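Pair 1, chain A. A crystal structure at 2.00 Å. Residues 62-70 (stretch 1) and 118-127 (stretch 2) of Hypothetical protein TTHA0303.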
# COMPACT_ATOMS: atom_id res chain seq x y z
N ALA A 62 3.55 -5.16 6.18
CA ALA A 62 3.39 -6.59 6.47
C ALA A 62 4.49 -7.10 7.41
O ALA A 62 4.23 -7.87 8.32
CB ALA A 62 3.36 -7.38 5.20
N ARG A 63 5.73 -6.67 7.19
CA ARG A 63 6.83 -7.07 8.10
C ARG A 63 6.68 -6.46 9.50
O ARG A 63 7.05 -7.08 10.49
CB ARG A 63 8.18 -6.65 7.51
CG ARG A 63 8.44 -7.28 6.15
CD ARG A 63 9.81 -6.91 5.55
NE ARG A 63 9.77 -7.26 4.14
CZ ARG A 63 9.96 -8.49 3.68
NH1 ARG A 63 10.29 -9.48 4.51
NH2 ARG A 63 9.87 -8.74 2.38
N VAL A 64 6.15 -5.24 9.59
CA VAL A 64 5.89 -4.61 10.90
C VAL A 64 4.85 -5.43 11.62
O VAL A 64 5.01 -5.75 12.81
CB VAL A 64 5.43 -3.12 10.76
CG1 VAL A 64 4.89 -2.60 12.12
CG2 VAL A 64 6.60 -2.23 10.24
N LEU A 65 3.78 -5.79 10.89
CA LEU A 65 2.74 -6.61 11.51
C LEU A 65 3.30 -7.93 11.97
O LEU A 65 2.91 -8.44 13.03
CB LEU A 65 1.57 -6.84 10.54
CG LEU A 65 0.71 -5.59 10.17
CD1 LEU A 65 -0.41 -5.90 9.16
CD2 LEU A 65 0.14 -4.97 11.41
N ARG A 66 4.18 -8.54 11.18
CA ARG A 66 4.79 -9.80 11.60
C ARG A 66 5.62 -9.59 12.87
O ARG A 66 5.58 -10.41 13.76
CB ARG A 66 5.66 -10.38 10.49
CG ARG A 66 6.32 -11.75 10.81
CD ARG A 66 7.08 -12.30 9.59
NE ARG A 66 8.15 -11.37 9.20
CZ ARG A 66 8.90 -11.47 8.10
NH1 ARG A 66 8.73 -12.46 7.25
NH2 ARG A 66 9.85 -10.57 7.88
N ARG A 67 6.40 -8.53 12.94
CA ARG A 67 7.16 -8.26 14.20
C ARG A 67 6.22 -8.02 15.42
O ARG A 67 6.43 -8.56 16.52
CB ARG A 67 8.07 -7.06 14.01
CG ARG A 67 9.18 -6.92 15.04
CD ARG A 67 9.95 -5.58 14.84
NE ARG A 67 11.21 -5.68 15.62
CZ ARG A 67 11.34 -5.29 16.87
NH1 ARG A 67 10.32 -4.71 17.50
NH2 ARG A 67 12.49 -5.46 17.52
N LEU A 68 5.15 -7.26 15.20
CA LEU A 68 4.20 -6.98 16.30
C LEU A 68 3.51 -8.26 16.81
O LEU A 68 3.21 -8.39 18.01
CB LEU A 68 3.18 -5.91 15.88
CG LEU A 68 3.84 -4.51 15.79
CD1 LEU A 68 2.87 -3.47 15.23
CD2 LEU A 68 4.38 -4.07 17.18
N ARG A 69 3.32 -9.21 15.89
CA ARG A 69 2.70 -10.49 16.22
C ARG A 69 3.68 -11.32 17.04
O ARG A 69 3.29 -11.91 18.05
CB ARG A 69 2.28 -11.22 14.95
CG ARG A 69 1.44 -12.42 15.20
CD ARG A 69 1.09 -13.22 13.92
NE ARG A 69 2.07 -13.22 12.81
CZ ARG A 69 2.90 -14.23 12.53
NH1 ARG A 69 2.94 -15.31 13.29
NH2 ARG A 69 3.71 -14.18 11.47
N ARG A 70 4.94 -11.31 16.63
CA ARG A 70 5.97 -12.08 17.34
C ARG A 70 6.21 -11.53 18.75
O ARG A 70 6.34 -12.31 19.68
CB ARG A 70 7.24 -12.17 16.51
CG ARG A 70 7.02 -12.99 15.23
CD ARG A 70 8.19 -12.86 14.26
NE ARG A 70 8.73 -14.18 13.98
CZ ARG A 70 9.80 -14.70 14.57
NH1 ARG A 70 10.20 -15.92 14.25
NH2 ARG A 70 10.48 -14.01 15.48
N ALA A 118 -0.54 -9.88 -1.22
CA ALA A 118 -0.75 -11.24 -0.66
C ALA A 118 -0.10 -11.37 0.73
O ALA A 118 -0.70 -11.89 1.65
CB ALA A 118 -0.22 -12.36 -1.62
N PHE A 119 1.12 -10.84 0.87
CA PHE A 119 1.90 -10.89 2.11
C PHE A 119 1.18 -10.07 3.17
O PHE A 119 0.96 -10.52 4.29
CB PHE A 119 3.31 -10.31 1.84
CG PHE A 119 4.23 -10.33 3.04
CD1 PHE A 119 4.00 -11.19 4.11
CD2 PHE A 119 5.35 -9.50 3.08
CE1 PHE A 119 4.86 -11.19 5.23
CE2 PHE A 119 6.20 -9.53 4.17
CZ PHE A 119 5.96 -10.37 5.25
N LEU A 120 0.81 -8.83 2.83
CA LEU A 120 0.04 -8.03 3.76
C LEU A 120 -1.25 -8.71 4.27
O LEU A 120 -1.53 -8.69 5.48
CB LEU A 120 -0.28 -6.66 3.16
CG LEU A 120 -1.07 -5.69 4.04
CD1 LEU A 120 -0.37 -5.42 5.40
CD2 LEU A 120 -1.32 -4.40 3.28
N LEU A 121 -2.03 -9.29 3.35
CA LEU A 121 -3.27 -9.90 3.72
C LEU A 121 -3.05 -11.13 4.65
O LEU A 121 -3.88 -11.42 5.52
CB LEU A 121 -4.07 -10.30 2.47
CG LEU A 121 -4.77 -9.21 1.64
CD1 LEU A 121 -5.47 -9.81 0.41
CD2 LEU A 121 -5.74 -8.33 2.41
N GLU A 122 -1.97 -11.88 4.39
CA GLU A 122 -1.62 -13.02 5.23
C GLU A 122 -1.36 -12.54 6.66
O GLU A 122 -1.79 -13.18 7.62
CB GLU A 122 -0.41 -13.80 4.66
N GLU A 123 -0.64 -11.43 6.81
CA GLU A 123 -0.32 -10.92 8.14
C GLU A 123 -1.54 -10.28 8.81
O GLU A 123 -1.70 -10.34 10.04
CB GLU A 123 0.85 -9.91 8.06
CG GLU A 123 2.24 -10.60 7.98
CD GLU A 123 2.52 -11.53 9.17
OE1 GLU A 123 2.13 -11.21 10.34
OE2 GLU A 123 3.12 -12.61 8.93
N VAL A 124 -2.38 -9.64 8.01
CA VAL A 124 -3.67 -9.13 8.50
C VAL A 124 -4.49 -10.28 9.10
O VAL A 124 -5.08 -10.13 10.17
CB VAL A 124 -4.47 -8.38 7.39
CG1 VAL A 124 -5.90 -8.01 7.87
CG2 VAL A 124 -3.71 -7.18 6.91
N ALA A 125 -4.54 -11.42 8.40
CA ALA A 125 -5.28 -12.59 8.87
C ALA A 125 -4.76 -13.11 10.18
O ALA A 125 -5.52 -13.65 10.96
CB ALA A 125 -5.28 -13.69 7.84
N LYS A 126 -3.46 -12.96 10.42
CA LYS A 126 -2.81 -13.42 11.64
C LYS A 126 -2.74 -12.39 12.76
O LYS A 126 -2.31 -12.71 13.85
CB LYS A 126 -1.39 -13.91 11.32
CG LYS A 126 -1.36 -15.12 10.40
CD LYS A 126 0.02 -15.37 9.92
CE LYS A 126 0.12 -16.76 9.34
NZ LYS A 126 1.50 -16.99 8.89
N ALA A 127 -3.15 -11.15 12.50
CA ALA A 127 -2.97 -10.06 13.46
C ALA A 127 -4.07 -10.06 14.48
O ALA A 127 -5.16 -10.57 14.24
CB ALA A 127 -2.90 -8.71 12.77

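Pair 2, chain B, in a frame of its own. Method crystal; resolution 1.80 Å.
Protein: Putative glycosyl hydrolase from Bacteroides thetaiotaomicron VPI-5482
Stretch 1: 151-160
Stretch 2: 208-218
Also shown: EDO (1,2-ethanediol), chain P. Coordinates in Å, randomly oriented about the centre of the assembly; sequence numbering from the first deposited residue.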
# COMPACT_ATOMS: atom_id res chain seq x y z
N CYS B 151 -1.18 28.97 -25.77
CA CYS B 151 -1.32 30.39 -25.46
C CYS B 151 -0.31 30.81 -24.39
O CYS B 151 0.36 31.84 -24.53
CB CYS B 151 -2.74 30.66 -24.95
SG CYS B 151 -3.09 32.45 -24.88
N THR B 152 -0.16 29.99 -23.35
CA THR B 152 0.77 30.29 -22.27
C THR B 152 2.18 30.48 -22.81
O THR B 152 2.86 31.46 -22.46
CB THR B 152 0.73 29.18 -21.22
OG1 THR B 152 -0.60 29.13 -20.66
CG2 THR B 152 1.75 29.37 -20.08
N ALA B 153 2.65 29.52 -23.59
CA ALA B 153 4.00 29.62 -24.19
C ALA B 153 4.18 30.83 -25.11
O ALA B 153 5.26 31.45 -25.12
CB ALA B 153 4.33 28.34 -24.94
N MSE B 154 3.14 31.17 -25.88
CA MSE B 154 3.21 32.32 -26.79
C MSE B 154 3.32 33.62 -26.00
O MSE B 154 4.08 34.49 -26.38
CB MSE B 154 1.98 32.37 -27.68
CG MSE B 154 2.02 31.32 -28.77
SE MSE B 154 0.41 31.45 -29.89
CE MSE B 154 0.91 30.12 -31.18
N ILE B 155 2.55 33.75 -24.91
CA ILE B 155 2.70 34.90 -24.01
C ILE B 155 4.13 34.99 -23.44
O ILE B 155 4.79 36.02 -23.54
CB ILE B 155 1.69 34.85 -22.87
CG1 ILE B 155 0.26 35.08 -23.41
CG2 ILE B 155 2.00 35.92 -21.82
CD1 ILE B 155 -0.86 34.50 -22.41
N LYS B 156 4.65 33.87 -22.93
CA LYS B 156 5.98 33.84 -22.38
C LYS B 156 7.03 34.33 -23.35
O LYS B 156 7.87 35.16 -23.00
CB LYS B 156 6.33 32.45 -21.91
CG LYS B 156 5.62 31.99 -20.65
CD LYS B 156 5.86 30.52 -20.46
CE LYS B 156 5.36 29.98 -19.13
NZ LYS B 156 5.58 28.50 -19.01
N LEU B 157 6.98 33.85 -24.58
CA LEU B 157 8.00 34.26 -25.54
C LEU B 157 7.78 35.69 -26.05
O LEU B 157 8.73 36.45 -26.20
CB LEU B 157 8.12 33.27 -26.71
CG LEU B 157 9.36 33.46 -27.61
CD1 LEU B 157 10.65 33.41 -26.80
CD2 LEU B 157 9.39 32.36 -28.68
N ARG B 158 6.53 36.07 -26.28
CA ARG B 158 6.29 37.40 -26.75
C ARG B 158 6.73 38.45 -25.73
O ARG B 158 7.21 39.53 -26.10
CB ARG B 158 4.85 37.62 -27.16
CG ARG B 158 4.62 39.01 -27.72
CD ARG B 158 3.38 39.07 -28.59
NE ARG B 158 2.97 40.46 -28.64
CZ ARG B 158 3.58 41.38 -29.35
NH1 ARG B 158 4.59 41.08 -30.16
NH2 ARG B 158 3.17 42.64 -29.27
N LEU B 159 6.56 38.16 -24.45
CA LEU B 159 7.04 39.09 -23.44
C LEU B 159 8.56 39.20 -23.43
O LEU B 159 9.09 40.19 -22.94
CB LEU B 159 6.51 38.72 -22.07
CG LEU B 159 5.00 38.99 -21.89
CD1 LEU B 159 4.49 38.33 -20.60
CD2 LEU B 159 4.63 40.48 -21.91
N LYS B 160 9.26 38.23 -24.00
CA LYS B 160 10.72 38.29 -24.16
C LYS B 160 11.13 38.88 -25.51
O LYS B 160 12.28 39.30 -25.66
CB LYS B 160 11.33 36.91 -24.00
CG LYS B 160 11.17 36.30 -22.63
CD LYS B 160 11.72 34.87 -22.62
CE LYS B 160 11.81 34.29 -21.18
NZ LYS B 160 12.89 33.24 -20.99
N ILE B 208 -5.17 27.52 -15.95
CA ILE B 208 -4.65 28.51 -14.97
C ILE B 208 -3.38 29.22 -15.43
O ILE B 208 -3.34 30.44 -15.36
CB ILE B 208 -4.54 27.91 -13.56
CG1 ILE B 208 -5.94 27.46 -13.13
CG2 ILE B 208 -3.89 28.90 -12.57
CD1 ILE B 208 -5.94 26.63 -11.79
N PRO B 209 -2.38 28.49 -16.00
CA PRO B 209 -1.18 29.19 -16.47
C PRO B 209 -1.44 30.30 -17.49
O PRO B 209 -0.79 31.35 -17.44
CB PRO B 209 -0.31 28.07 -17.04
CG PRO B 209 -0.72 26.86 -16.20
CD PRO B 209 -2.23 27.04 -16.18
N ALA B 210 -2.39 30.08 -18.40
CA ALA B 210 -2.73 31.10 -19.39
C ALA B 210 -3.24 32.37 -18.72
O ALA B 210 -2.91 33.49 -19.12
CB ALA B 210 -3.79 30.55 -20.35
N VAL B 211 -4.13 32.18 -17.74
CA VAL B 211 -4.69 33.30 -16.99
C VAL B 211 -3.57 34.00 -16.23
O VAL B 211 -3.47 35.22 -16.28
CB VAL B 211 -5.87 32.87 -16.08
CG1 VAL B 211 -6.42 34.09 -15.29
CG2 VAL B 211 -7.00 32.20 -16.91
N ALA B 212 -2.72 33.25 -15.52
CA ALA B 212 -1.57 33.83 -14.82
C ALA B 212 -0.64 34.63 -15.77
O ALA B 212 -0.24 35.76 -15.46
CB ALA B 212 -0.78 32.72 -14.04
N GLN B 213 -0.34 34.07 -16.94
CA GLN B 213 0.51 34.78 -17.89
C GLN B 213 -0.16 36.00 -18.49
O GLN B 213 0.51 37.02 -18.72
CB GLN B 213 1.01 33.82 -18.98
CG GLN B 213 2.11 32.86 -18.48
CD GLN B 213 3.40 33.55 -18.15
OE1 GLN B 213 3.75 34.54 -18.77
NE2 GLN B 213 4.11 33.05 -17.15
N MSE B 214 -1.46 35.92 -18.74
CA MSE B 214 -2.18 37.09 -19.26
C MSE B 214 -2.12 38.25 -18.29
O MSE B 214 -2.18 39.40 -18.73
CB MSE B 214 -3.65 36.84 -19.56
CG MSE B 214 -4.02 36.39 -20.88
SE MSE B 214 -3.33 37.25 -22.42
CE MSE B 214 -4.62 38.45 -22.94
N SER B 215 -1.99 37.97 -16.98
CA SER B 215 -1.82 39.07 -16.02
C SER B 215 -0.55 39.86 -16.31
O SER B 215 -0.47 41.03 -15.96
CB SER B 215 -1.83 38.58 -14.56
OG SER B 215 -0.56 38.10 -14.17
N ARG B 216 0.44 39.22 -16.92
CA ARG B 216 1.71 39.85 -17.29
C ARG B 216 1.63 40.53 -18.65
O ARG B 216 2.37 41.49 -18.93
CB ARG B 216 2.84 38.80 -17.36
CG ARG B 216 3.08 38.01 -16.09
CD ARG B 216 4.16 36.97 -16.28
NE ARG B 216 5.43 37.62 -16.61
CZ ARG B 216 6.31 37.23 -17.55
NH1 ARG B 216 6.13 36.14 -18.34
NH2 ARG B 216 7.40 37.95 -17.72
N TYR B 217 0.73 40.05 -19.49
CA TYR B 217 0.64 40.49 -20.90
C TYR B 217 -0.30 41.64 -21.11
O TYR B 217 -0.05 42.50 -21.97
CB TYR B 217 0.17 39.31 -21.74
CG TYR B 217 0.22 39.50 -23.24
CD1 TYR B 217 1.38 39.24 -23.95
CD2 TYR B 217 -0.91 39.83 -23.94
CE1 TYR B 217 1.43 39.36 -25.31
CE2 TYR B 217 -0.89 39.94 -25.29
CZ TYR B 217 0.29 39.75 -25.98
OH TYR B 217 0.29 39.85 -27.36
N ASP B 218 -1.39 41.66 -20.36
CA ASP B 218 -2.35 42.75 -20.41
C ASP B 218 -2.19 43.60 -19.12
O ASP B 218 -2.73 43.28 -18.08
CB ASP B 218 -3.75 42.16 -20.60
CG ASP B 218 -4.82 43.21 -20.69
OD1 ASP B 218 -4.52 44.39 -20.44
OD2 ASP B 218 -5.97 42.83 -21.01
C1 EDO P . 11.56 42.82 -25.92
O1 EDO P . 11.06 42.75 -27.24
C2 EDO P . 10.37 42.86 -24.99
O2 EDO P . 10.84 42.30 -23.77
O HOH W 1 8.21 35.58 -20.44

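The sharpest difference lies at one matched position, Glu A123 in pair 1 and Gln B213 in pair 2, and in what each does with its polar end. Glu A123 reaches across to the other helix and forms a salt bridge with Arg A69: NE of Arg A69 lies 3.2 Å from OE1 of Glu A123, NH2 of Arg A69 lies 3.0 Å from OE2, and the N-H...O angles are 157° and 145°. Gln B213 keeps its bond within its own helix, where NH1 of Arg B216 donates to OE1 of Gln B213 at 2.9 Å and 158°. The counterpart of Arg A69 is Leu B159, which has no charge to offer; its CD1 lies over one face of the Arg B216 guanidinium, 3.5 Å from NH1 of Arg B216.

The backbones beneath these differences are nearly the same. Over 14 central residues, N, CA and C superpose with an RMSD of 0.4 Å. Each pair consists of two helices running in roughly the same direction, inclined by 25° in pair 1 and 24° in pair 2, with axes approaching to 8.9 and 8.7 Å. The closest CA atoms also match: those of Ala A62 and Leu A120 are 4.5 Å apart, those of Thr B152 and Ala B210 4.6 Å.

Glu A123 and Gln B213 share more than a CA position. Both have chi1 and chi2 in m, their side-chain centres fall 1.1 Å apart, and each is a knob in a hole of four residues. Ala A62, Leu A65, Arg A66 and Arg A69 surround Glu A123; the matched Thr B152, Ile B155, Lys B156 and Leu B159 surround Gln B213. Similar packing thus accommodates different polar bonding.

At the close approach, bulk is distributed differently. In pair 1 Ala A62 is small and Phe A119 large: CB of Ala A62 sits 3.6 Å from the Phe A119 ring centroid, 11° off the normal, a CH-pi contact over the face. In pair 2 the matched residues are Thr B152 and Pro B209. OG1 of Thr B152 comes within 3.0 Å of N of Ala B210, but the poor angle excludes a hydrogen bond; this hydroxyl is satisfied elsewhere in the structure.

Three residues on from Ala A62 and Thr B152, the matched Leu A65 and Ile B155 are both apolar. CD1 of Leu A65 meets CD1 of Leu A120 at 3.8 Å and CG2 of Val A124 at 4.2 Å. Ile B155 is itself a knob, among Ala B210, Gln B213, Met B214 and Tyr B217, and its CD1 lies 3.7 Å from SE of the selenomethionine Met B214.

Toward the C-terminal ends, Ala A127 matches Tyr B217. CB of Ala A127 comes no nearer than 5.0 Å to the opposing stretch, at CD2 of Leu A65, whereas Tyr B217 has 93 Å² covered and accepts a hydrogen bond at OH from NE of Arg B158, 3.0 Å away. Total buried surface is nevertheless similar, 540 Å² against 598 Å².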